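Local coordinates for fucolectin-related protein (Streptococcus pneumoniae, PDB 2WMF) that probably hydrolyses blood-group antigen carbohydrates of the host as the catalytic module of a family 98 glycoside hydrolase, at residues N112-G123 with V142-W153; L462-V470 with I479-D487. All blocks are in the same frame, centred on the assembly; numbering follows the deposited sequence.

Contact 1 of 2, residues N112-G123 with V142-W153; sequences NIPVFLVIMSAG and VLKGVLNIENYW
With F116 CG anti to its carbonyl carbon (chi1 -73°) and K144 CG likewise anti to its own (chi1 -55°), the phenyl ring and the lysine meet at about a right angle, K144 CB lying over one ring face, 3.9 Å from the ring centroid and displaced toward the rim. Further bends at chi2 and chi4 fold the lysine back until NZ sits 3.3 Å from P114 CB and donates to V142 O. That carbonyl is gripped twice, by V115 N and K144 NZ from opposite faces of its plane. The backbone of G145 approaches the ring obliquely, with G145 C 3.4 Å from F116 CD1. On the same face of the sheet, L147 CD1 packs against F116 CB at 3.5 Å and also touches V118 CG2. The other face carries L117 on L143, and M120, whose chain bends at chi3 and brings SD and CE beside N148 ND2. Between V118 and M120 the parallel register slips by one residue, a beta bulge at which L147 O takes I119 N and, weakly, M120 N. Beyond it S121 OG donates to I149 O at 2.7 Å, and N151 OD1 receives G123 N at 2.9 Å. Strands 115-121 and 143-149, linked through helix 130-139, form a beta-alpha-beta unit of the closed, eight-stranded parallel barrel, the (beta/alpha)8 fold.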
loop_
_atom_site.group_PDB
_atom_site.type_symbol
_atom_site.label_atom_id
_atom_site.label_comp_id
_atom_site.label_asym_id
_atom_site.label_seq_id
_atom_site.Cartn_x
_atom_site.Cartn_y
_atom_site.Cartn_z
ATOM N N ASN A 112 -5.779 4.547 26.068
ATOM C CA ASN A 112 -4.578 5.108 25.433
ATOM C C ASN A 112 -4.281 4.591 24.030
ATOM O O ASN A 112 -3.139 4.368 23.646
ATOM C CB ASN A 112 -3.334 5.056 26.330
ATOM C CG ASN A 112 -3.036 6.398 26.878
ATOM O OD1 ASN A 112 -2.523 7.287 26.162
ATOM N ND2 ASN A 112 -3.460 6.623 28.114
ATOM N N ILE A 113 -5.340 4.482 23.255
ATOM C CA ILE A 113 -5.217 3.957 21.868
ATOM C C ILE A 113 -5.172 5.136 20.890
ATOM O O ILE A 113 -6.124 5.909 20.861
ATOM C CB ILE A 113 -6.422 3.105 21.497
ATOM C CG1 ILE A 113 -6.489 1.866 22.401
ATOM C CG2 ILE A 113 -6.377 2.702 19.959
ATOM C CD1 ILE A 113 -7.795 1.105 22.274
ATOM N N PRO A 114 -4.107 5.254 20.069
ATOM C CA PRO A 114 -4.038 6.366 19.087
ATOM C C PRO A 114 -5.074 6.180 17.969
ATOM O O PRO A 114 -5.171 5.088 17.405
ATOM C CB PRO A 114 -2.605 6.287 18.546
ATOM C CG PRO A 114 -2.179 4.887 18.741
ATOM C CD PRO A 114 -2.903 4.393 20.001
ATOM N N VAL A 115 -5.841 7.222 17.690
ATOM C CA VAL A 115 -6.865 7.167 16.680
ATOM C C VAL A 115 -6.843 8.333 15.694
ATOM O O VAL A 115 -6.368 9.433 15.999
ATOM C CB VAL A 115 -8.277 7.037 17.313
ATOM C CG1 VAL A 115 -8.409 5.746 18.156
ATOM C CG2 VAL A 115 -8.642 8.311 18.130
ATOM N N PHE A 116 -7.371 8.049 14.487
ATOM C CA PHE A 116 -7.689 9.046 13.469
ATOM C C PHE A 116 -9.177 8.907 13.105
ATOM O O PHE A 116 -9.649 7.804 12.995
ATOM C CB PHE A 116 -6.880 8.751 12.180
ATOM C CG PHE A 116 -5.409 9.084 12.285
ATOM C CD1 PHE A 116 -4.903 10.219 11.698
ATOM C CD2 PHE A 116 -4.539 8.213 12.929
ATOM C CE1 PHE A 116 -3.536 10.522 11.771
ATOM C CE2 PHE A 116 -3.149 8.506 13.021
ATOM C CZ PHE A 116 -2.672 9.676 12.456
ATOM N N LEU A 117 -9.866 10.034 12.930
ATOM C CA LEU A 117 -11.287 10.071 12.584
ATOM C C LEU A 117 -11.445 10.342 11.094
ATOM O O LEU A 117 -10.817 11.243 10.566
ATOM C CB LEU A 117 -12.030 11.182 13.323
ATOM C CG LEU A 117 -11.942 11.272 14.840
ATOM C CD1 LEU A 117 -12.794 12.469 15.313
ATOM C CD2 LEU A 117 -12.365 9.946 15.434
ATOM N N VAL A 118 -12.293 9.564 10.427
ATOM C CA VAL A 118 -12.697 9.864 9.045
ATOM C C VAL A 118 -13.798 10.917 9.130
ATOM O O VAL A 118 -14.894 10.621 9.625
ATOM C CB VAL A 118 -13.229 8.638 8.294
ATOM C CG1 VAL A 118 -13.635 9.044 6.874
ATOM C CG2 VAL A 118 -12.190 7.460 8.292
ATOM N N ILE A 119 -13.485 12.134 8.711
ATOM C CA ILE A 119 -14.435 13.264 8.766
ATOM C C ILE A 119 -14.894 13.783 7.412
ATOM O O ILE A 119 -15.789 14.623 7.358
ATOM C CB ILE A 119 -13.936 14.431 9.645
ATOM C CG1 ILE A 119 -12.762 15.174 8.980
ATOM C CG2 ILE A 119 -13.548 13.884 11.086
ATOM C CD1 ILE A 119 -12.409 16.457 9.693
ATOM N N MET A 120 -14.284 13.289 6.328
ATOM C CA MET A 120 -14.664 13.658 4.980
ATOM C C MET A 120 -14.675 12.419 4.078
ATOM O O MET A 120 -13.790 11.586 4.185
ATOM C CB MET A 120 -13.671 14.668 4.362
ATOM C CG MET A 120 -13.698 16.103 4.924
ATOM S SD MET A 120 -12.494 17.160 4.135
ATOM C CE MET A 120 -13.320 17.556 2.585
ATOM N N SER A 121 -15.731 12.297 3.253
ATOM C CA SER A 121 -15.807 11.234 2.263
ATOM C C SER A 121 -16.927 11.484 1.245
ATOM O O SER A 121 -17.916 12.160 1.547
ATOM C CB SER A 121 -16.056 9.889 2.935
ATOM O OG SER A 121 -15.883 8.822 2.013
ATOM N N ALA A 122 -16.703 10.969 0.046
ATOM C CA ALA A 122 -17.719 10.858 -1.000
ATOM C C ALA A 122 -18.472 12.182 -1.234
ATOM O O ALA A 122 -19.709 12.204 -1.329
ATOM C CB ALA A 122 -18.675 9.695 -0.682
ATOM N N GLY A 123 -17.718 13.286 -1.369
ATOM C CA GLY A 123 -18.278 14.549 -1.786
ATOM C C GLY A 123 -19.006 15.365 -0.750
ATOM O O GLY A 123 -19.503 16.472 -1.061
ATOM N N VAL A 142 -5.205 11.337 22.556
ATOM C CA VAL A 142 -5.201 10.162 21.628
ATOM C C VAL A 142 -5.623 10.528 20.196
ATOM O O VAL A 142 -5.419 9.727 19.291
ATOM C CB VAL A 142 -6.075 8.974 22.111
ATOM C CG1 VAL A 142 -5.537 8.385 23.432
ATOM C CG2 VAL A 142 -7.518 9.352 22.211
ATOM N N LEU A 143 -6.215 11.697 19.994
ATOM C CA LEU A 143 -6.662 12.093 18.656
ATOM C C LEU A 143 -5.439 12.565 17.865
ATOM O O LEU A 143 -4.936 13.642 18.088
ATOM C CB LEU A 143 -7.743 13.164 18.715
ATOM C CG LEU A 143 -8.278 13.646 17.356
ATOM C CD1 LEU A 143 -8.761 12.433 16.487
ATOM C CD2 LEU A 143 -9.362 14.754 17.464
ATOM N N LYS A 144 -5.017 11.755 16.895
ATOM C CA LYS A 144 -3.789 11.984 16.147
ATOM C C LYS A 144 -3.993 12.678 14.814
ATOM O O LYS A 144 -3.037 13.176 14.228
ATOM C CB LYS A 144 -3.019 10.653 15.924
ATOM C CG LYS A 144 -2.714 9.886 17.213
ATOM C CD LYS A 144 -1.851 10.764 18.134
ATOM C CE LYS A 144 -1.260 9.972 19.253
ATOM N NZ LYS A 144 -2.303 9.323 19.913
ATOM N N GLY A 145 -5.235 12.804 14.372
ATOM C CA GLY A 145 -5.524 13.416 13.084
ATOM C C GLY A 145 -6.833 12.945 12.508
ATOM O O GLY A 145 -7.652 12.302 13.182
ATOM N N VAL A 146 -7.017 13.264 11.227
ATOM C CA VAL A 146 -8.276 12.982 10.539
ATOM C C VAL A 146 -7.992 12.523 9.100
ATOM O O VAL A 146 -6.922 12.784 8.568
ATOM C CB VAL A 146 -9.236 14.186 10.524
ATOM C CG1 VAL A 146 -9.573 14.568 11.965
ATOM C CG2 VAL A 146 -8.676 15.393 9.740
ATOM N N LEU A 147 -8.997 11.903 8.494
ATOM C CA LEU A 147 -8.921 11.374 7.137
ATOM C C LEU A 147 -10.044 11.912 6.248
ATOM O O LEU A 147 -11.191 12.092 6.703
ATOM C CB LEU A 147 -9.025 9.870 7.144
ATOM C CG LEU A 147 -7.870 9.115 7.807
ATOM C CD1 LEU A 147 -8.332 8.332 9.030
ATOM C CD2 LEU A 147 -7.156 8.236 6.746
ATOM N N ASN A 148 -9.661 12.169 4.990
ATOM C CA ASN A 148 -10.573 12.391 3.893
ATOM C C ASN A 148 -10.337 11.210 2.952
ATOM O O ASN A 148 -9.200 10.971 2.518
ATOM C CB ASN A 148 -10.206 13.692 3.198
ATOM C CG ASN A 148 -11.089 14.027 2.006
ATOM O OD1 ASN A 148 -11.991 13.270 1.651
ATOM N ND2 ASN A 148 -10.841 15.191 1.392
ATOM N N ILE A 149 -11.398 10.494 2.627
ATOM C CA ILE A 149 -11.290 9.267 1.835
ATOM C C ILE A 149 -12.301 9.249 0.707
ATOM O O ILE A 149 -13.479 9.372 0.975
ATOM C CB ILE A 149 -11.521 7.997 2.740
ATOM C CG1 ILE A 149 -10.525 7.937 3.899
ATOM C CG2 ILE A 149 -11.357 6.694 1.912
ATOM C CD1 ILE A 149 -10.686 6.711 4.821
ATOM N N GLU A 150 -11.819 9.102 -0.537
ATOM C CA GLU A 150 -12.633 8.679 -1.701
ATOM C C GLU A 150 -13.613 9.733 -2.226
ATOM O O GLU A 150 -14.717 9.856 -1.729
ATOM C CB GLU A 150 -13.429 7.404 -1.432
ATOM C CG GLU A 150 -14.099 6.852 -2.679
ATOM C CD GLU A 150 -14.937 5.609 -2.342
ATOM O OE1 GLU A 150 -14.411 4.629 -1.734
ATOM O OE2 GLU A 150 -16.157 5.646 -2.639
ATOM N N ASN A 151 -13.229 10.384 -3.321
ATOM C CA ASN A 151 -14.046 11.418 -3.963
ATOM C C ASN A 151 -13.969 11.425 -5.485
ATOM O O ASN A 151 -14.566 12.272 -6.112
ATOM C CB ASN A 151 -13.619 12.810 -3.457
ATOM C CG ASN A 151 -13.721 12.954 -1.963
ATOM O OD1 ASN A 151 -14.777 13.280 -1.446
ATOM N ND2 ASN A 151 -12.603 12.700 -1.256
ATOM N N TYR A 152 -13.206 10.497 -6.059
ATOM C CA TYR A 152 -12.939 10.520 -7.523
ATOM C C TYR A 152 -14.238 10.398 -8.360
ATOM O O TYR A 152 -14.270 10.851 -9.506
ATOM C CB TYR A 152 -11.861 9.459 -7.922
ATOM C CG TYR A 152 -12.099 8.125 -7.249
ATOM C CD1 TYR A 152 -13.115 7.245 -7.675
ATOM C CD2 TYR A 152 -11.350 7.740 -6.146
ATOM C CE1 TYR A 152 -13.344 6.043 -6.988
ATOM C CE2 TYR A 152 -11.584 6.587 -5.487
ATOM C CZ TYR A 152 -12.576 5.718 -5.913
ATOM O OH TYR A 152 -12.784 4.555 -5.162
ATOM N N TRP A 153 -15.272 9.791 -7.796
ATOM C CA TRP A 153 -16.526 9.619 -8.518
ATOM C C TRP A 153 -17.576 10.691 -8.255
ATOM O O TRP A 153 -18.698 10.641 -8.813
ATOM C CB TRP A 153 -17.114 8.224 -8.257
ATOM C CG TRP A 153 -17.419 7.946 -6.800
ATOM C CD1 TRP A 153 -16.539 7.497 -5.870
ATOM C CD2 TRP A 153 -18.685 8.091 -6.121
ATOM N NE1 TRP A 153 -17.159 7.385 -4.642
ATOM C CE2 TRP A 153 -18.488 7.712 -4.781
ATOM C CE3 TRP A 153 -19.975 8.490 -6.522
ATOM C CZ2 TRP A 153 -19.516 7.713 -3.839
ATOM C CZ3 TRP A 153 -21.006 8.474 -5.563
ATOM C CH2 TRP A 153 -20.770 8.120 -4.244
#

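Contact 2 of 2, residues L462-V470 with I479-D487; sequences LTPHTYAVV and ILLNNYRTD
N482 N donates to Y467 O at 2.9 Å, and Y467 N returns a bond to N482 O, a hydrogen-bonded antiparallel pair. N482 CB sits over the tyrosine ring, 3.9 Å from its centroid, as a CH-pi contact. The N482 amide is only 20° from parallel to that ring, and its OD1 takes Y484 N in an Asx turn as the strand ends. On the other sheet face, A468 CB meets L481 CD2 at 3.7 Å, and V470 lies alongside I479. H465 ND1 accepts a hydrogen bond from R485 NH1 at 3.0 Å, the donor lying in the imidazole plane while ring and guanidinium stand 88° apart. The other ring nitrogen, NE2, is hydrogen-bonded to A438 O, so both nitrogens of this buried histidine are engaged and the ring's rotation is fixed. A bend at chi3 (76°) in the otherwise extended arginine turns its end to the ring edge. Nearby, T466 OG1 lies 3.3 Å from N483 CB; N483 OD1 accepts from G575 N, and N483 ND2 donates to a water at 2.9 Å. The two strands form a beta hairpin within an antiparallel sheet, flanked by strands 430-434 and 576-580, while Y467 packs on helix 272-283.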
loop_
_atom_site.group_PDB
_atom_site.type_symbol
_atom_site.label_atom_id
_atom_site.label_comp_id
_atom_site.label_asym_id
_atom_site.label_seq_id
_atom_site.Cartn_x
_atom_site.Cartn_y
_atom_site.Cartn_z
ATOM N N LEU A 462 9.778 -17.930 -9.665
ATOM C CA LEU A 462 8.750 -17.437 -8.766
ATOM C C LEU A 462 7.353 -17.792 -9.288
ATOM O O LEU A 462 7.012 -17.448 -10.393
ATOM C CB LEU A 462 8.773 -15.922 -8.682
ATOM C CG LEU A 462 10.098 -15.258 -8.348
ATOM C CD1 LEU A 462 10.243 -13.867 -9.021
ATOM C CD2 LEU A 462 10.229 -15.242 -6.834
ATOM N N THR A 463 6.562 -18.454 -8.468
ATOM C CA THR A 463 5.170 -18.658 -8.802
ATOM C C THR A 463 4.403 -17.369 -8.573
ATOM O O THR A 463 4.889 -16.460 -7.872
ATOM C CB THR A 463 4.513 -19.802 -7.994
ATOM O OG1 THR A 463 4.338 -19.412 -6.616
ATOM C CG2 THR A 463 5.295 -21.126 -8.085
ATOM N N PRO A 464 3.189 -17.266 -9.140
ATOM C CA PRO A 464 2.399 -16.104 -8.820
ATOM C C PRO A 464 2.220 -15.840 -7.323
ATOM O O PRO A 464 2.162 -16.762 -6.525
ATOM C CB PRO A 464 1.056 -16.382 -9.509
ATOM C CG PRO A 464 1.419 -17.257 -10.713
ATOM C CD PRO A 464 2.542 -18.132 -10.172
ATOM N N HIS A 465 2.124 -14.561 -6.976
ATOM C CA HIS A 465 1.871 -14.128 -5.588
ATOM C C HIS A 465 3.050 -14.553 -4.685
ATOM O O HIS A 465 2.880 -15.043 -3.552
ATOM C CB HIS A 465 0.511 -14.609 -5.089
ATOM C CG HIS A 465 -0.547 -14.423 -6.123
ATOM N ND1 HIS A 465 -1.343 -15.459 -6.572
ATOM C CD2 HIS A 465 -0.887 -13.332 -6.845
ATOM C CE1 HIS A 465 -2.150 -14.992 -7.512
ATOM N NE2 HIS A 465 -1.881 -13.712 -7.714
ATOM N N THR A 466 4.244 -14.350 -5.243
ATOM C CA THR A 466 5.512 -14.526 -4.528
ATOM C C THR A 466 6.309 -13.233 -4.637
ATOM O O THR A 466 6.487 -12.719 -5.741
ATOM C CB THR A 466 6.384 -15.700 -5.105
ATOM O OG1 THR A 466 5.594 -16.885 -5.130
ATOM C CG2 THR A 466 7.610 -15.955 -4.205
ATOM N N TYR A 467 6.797 -12.741 -3.490
ATOM C CA TYR A 467 7.747 -11.658 -3.464
ATOM C C TYR A 467 9.025 -12.103 -2.724
ATOM O O TYR A 467 9.041 -13.089 -1.955
ATOM C CB TYR A 467 7.163 -10.357 -2.936
ATOM C CG TYR A 467 6.941 -10.262 -1.419
ATOM C CD1 TYR A 467 7.994 -9.972 -0.551
ATOM C CD2 TYR A 467 5.693 -10.492 -0.846
ATOM C CE1 TYR A 467 7.790 -9.853 0.840
ATOM C CE2 TYR A 467 5.476 -10.364 0.539
ATOM C CZ TYR A 467 6.530 -10.049 1.391
ATOM O OH TYR A 467 6.310 -9.904 2.764
ATOM N N ALA A 468 10.093 -11.348 -3.013
ATOM C CA ALA A 468 11.402 -11.591 -2.404
ATOM C C ALA A 468 12.116 -10.281 -2.194
ATOM O O ALA A 468 11.926 -9.314 -2.975
ATOM C CB ALA A 468 12.250 -12.546 -3.276
ATOM N N VAL A 469 12.954 -10.253 -1.145
ATOM C CA VAL A 469 13.859 -9.147 -0.922
ATOM C C VAL A 469 15.223 -9.750 -0.668
ATOM O O VAL A 469 15.372 -10.629 0.198
ATOM C CB VAL A 469 13.463 -8.246 0.277
ATOM C CG1 VAL A 469 14.389 -6.980 0.335
ATOM C CG2 VAL A 469 11.990 -7.824 0.216
ATOM N N VAL A 470 16.206 -9.268 -1.401
ATOM C CA VAL A 470 17.580 -9.753 -1.211
ATOM C C VAL A 470 18.467 -8.564 -0.841
ATOM O O VAL A 470 18.631 -7.626 -1.642
ATOM C CB VAL A 470 18.149 -10.455 -2.505
ATOM C CG1 VAL A 470 19.639 -10.873 -2.310
ATOM C CG2 VAL A 470 17.260 -11.627 -2.974
ATOM N N ILE A 479 18.030 -13.018 2.703
ATOM C CA ILE A 479 16.988 -13.252 1.702
ATOM C C ILE A 479 15.654 -13.475 2.426
ATOM O O ILE A 479 15.563 -14.313 3.341
ATOM C CB ILE A 479 17.341 -14.468 0.783
ATOM C CG1 ILE A 479 18.648 -14.157 -0.035
ATOM C CG2 ILE A 479 16.183 -14.781 -0.178
ATOM C CD1 ILE A 479 19.574 -15.261 -0.159
ATOM N N LEU A 480 14.648 -12.720 2.013
ATOM C CA LEU A 480 13.276 -12.868 2.462
ATOM C C LEU A 480 12.414 -13.335 1.262
ATOM O O LEU A 480 12.488 -12.747 0.173
ATOM C CB LEU A 480 12.733 -11.518 2.995
ATOM C CG LEU A 480 11.263 -11.405 3.352
ATOM C CD1 LEU A 480 10.954 -12.364 4.515
ATOM C CD2 LEU A 480 10.894 -9.984 3.730
ATOM N N LEU A 481 11.684 -14.441 1.472
ATOM C CA LEU A 481 10.696 -14.953 0.510
ATOM C C LEU A 481 9.347 -14.946 1.186
ATOM O O LEU A 481 9.210 -15.331 2.374
ATOM C CB LEU A 481 11.028 -16.385 0.075
ATOM C CG LEU A 481 12.428 -16.731 -0.442
ATOM C CD1 LEU A 481 12.567 -18.295 -0.712
ATOM C CD2 LEU A 481 12.821 -15.848 -1.645
ATOM N N ASN A 482 8.313 -14.548 0.445
ATOM C CA ASN A 482 6.992 -14.778 0.997
ATOM C C ASN A 482 6.002 -15.001 -0.141
ATOM O O ASN A 482 5.905 -14.175 -1.068
ATOM C CB ASN A 482 6.561 -13.608 1.910
ATOM C CG ASN A 482 5.417 -13.977 2.851
ATOM O OD1 ASN A 482 4.453 -14.628 2.422
ATOM N ND2 ASN A 482 5.464 -13.511 4.124
ATOM N N ASN A 483 5.293 -16.131 -0.091
ATOM C CA ASN A 483 4.283 -16.415 -1.087
ATOM C C ASN A 483 2.907 -16.733 -0.496
ATOM O O ASN A 483 2.090 -17.400 -1.140
ATOM C CB ASN A 483 4.779 -17.564 -2.001
ATOM C CG ASN A 483 4.806 -18.906 -1.287
ATOM O OD1 ASN A 483 4.540 -19.003 -0.076
ATOM N ND2 ASN A 483 5.123 -19.944 -2.032
ATOM N N TYR A 484 2.614 -16.220 0.695
ATOM C CA TYR A 484 1.427 -16.678 1.450
ATOM C C TYR A 484 0.149 -16.432 0.628
ATOM O O TYR A 484 -0.121 -15.289 0.205
ATOM C CB TYR A 484 1.295 -15.945 2.795
ATOM C CG TYR A 484 0.241 -16.594 3.715
ATOM C CD1 TYR A 484 0.405 -17.881 4.197
ATOM C CD2 TYR A 484 -0.917 -15.923 4.052
ATOM C CE1 TYR A 484 -0.543 -18.483 4.955
ATOM C CE2 TYR A 484 -1.892 -16.525 4.857
ATOM C CZ TYR A 484 -1.682 -17.799 5.336
ATOM O OH TYR A 484 -2.636 -18.431 6.115
ATOM N N ARG A 485 -0.604 -17.495 0.341
ATOM C CA ARG A 485 -1.884 -17.360 -0.319
ATOM C C ARG A 485 -2.729 -18.530 0.143
ATOM O O ARG A 485 -2.404 -19.668 -0.173
ATOM C CB ARG A 485 -1.750 -17.371 -1.850
ATOM C CG ARG A 485 -3.101 -17.154 -2.562
ATOM C CD ARG A 485 -3.016 -17.279 -4.061
ATOM N NE ARG A 485 -2.921 -18.680 -4.461
ATOM C CZ ARG A 485 -2.045 -19.179 -5.314
ATOM N NH1 ARG A 485 -1.189 -18.390 -5.964
ATOM N NH2 ARG A 485 -2.042 -20.501 -5.548
ATOM N N THR A 486 -3.820 -18.238 0.833
ATOM C CA THR A 486 -4.749 -19.297 1.263
ATOM C C THR A 486 -5.633 -19.703 0.070
ATOM O O THR A 486 -5.921 -18.870 -0.799
ATOM C CB THR A 486 -5.625 -18.840 2.449
ATOM O OG1 THR A 486 -6.478 -17.742 2.029
ATOM C CG2 THR A 486 -4.773 -18.482 3.646
ATOM N N ASP A 487 -6.095 -20.955 0.055
ATOM C CA ASP A 487 -7.059 -21.420 -0.934
ATOM C C ASP A 487 -8.452 -20.857 -0.584
ATOM O O ASP A 487 -8.972 -21.084 0.523
ATOM C CB ASP A 487 -7.079 -22.953 -0.921
ATOM C CG ASP A 487 -8.053 -23.551 -1.903
ATOM O OD1 ASP A 487 -8.528 -22.813 -2.796
ATOM O OD2 ASP A 487 -8.305 -24.774 -1.776
HETATM O O HOH W 1 6.005 -19.365 -4.772
#

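Overall arrangement
Both contacts are buried pairings of neighbouring strands, yet they hold different elements: contact 1 pairs two parallel barrel strands directly, their chain connection running through helix 130-139, contact 2 the antiparallel arms of a hairpin in the C-terminal region. They lie on opposite sides of the chain's centre, with their own centres 32 Å apart and no touch between them. In contact 1 the pairing is interrupted by a bulge and gives way to polar bonds where the strands end; in contact 2 the strand register is unbroken, and the polar chemistry gathers in the loops, around the imidazole of H465 and its arginine partner. Helix 272-283, which precedes the last barrel strand, packs on Y467 of contact 2, so the hairpin sheet lies against the barrel part of the chain.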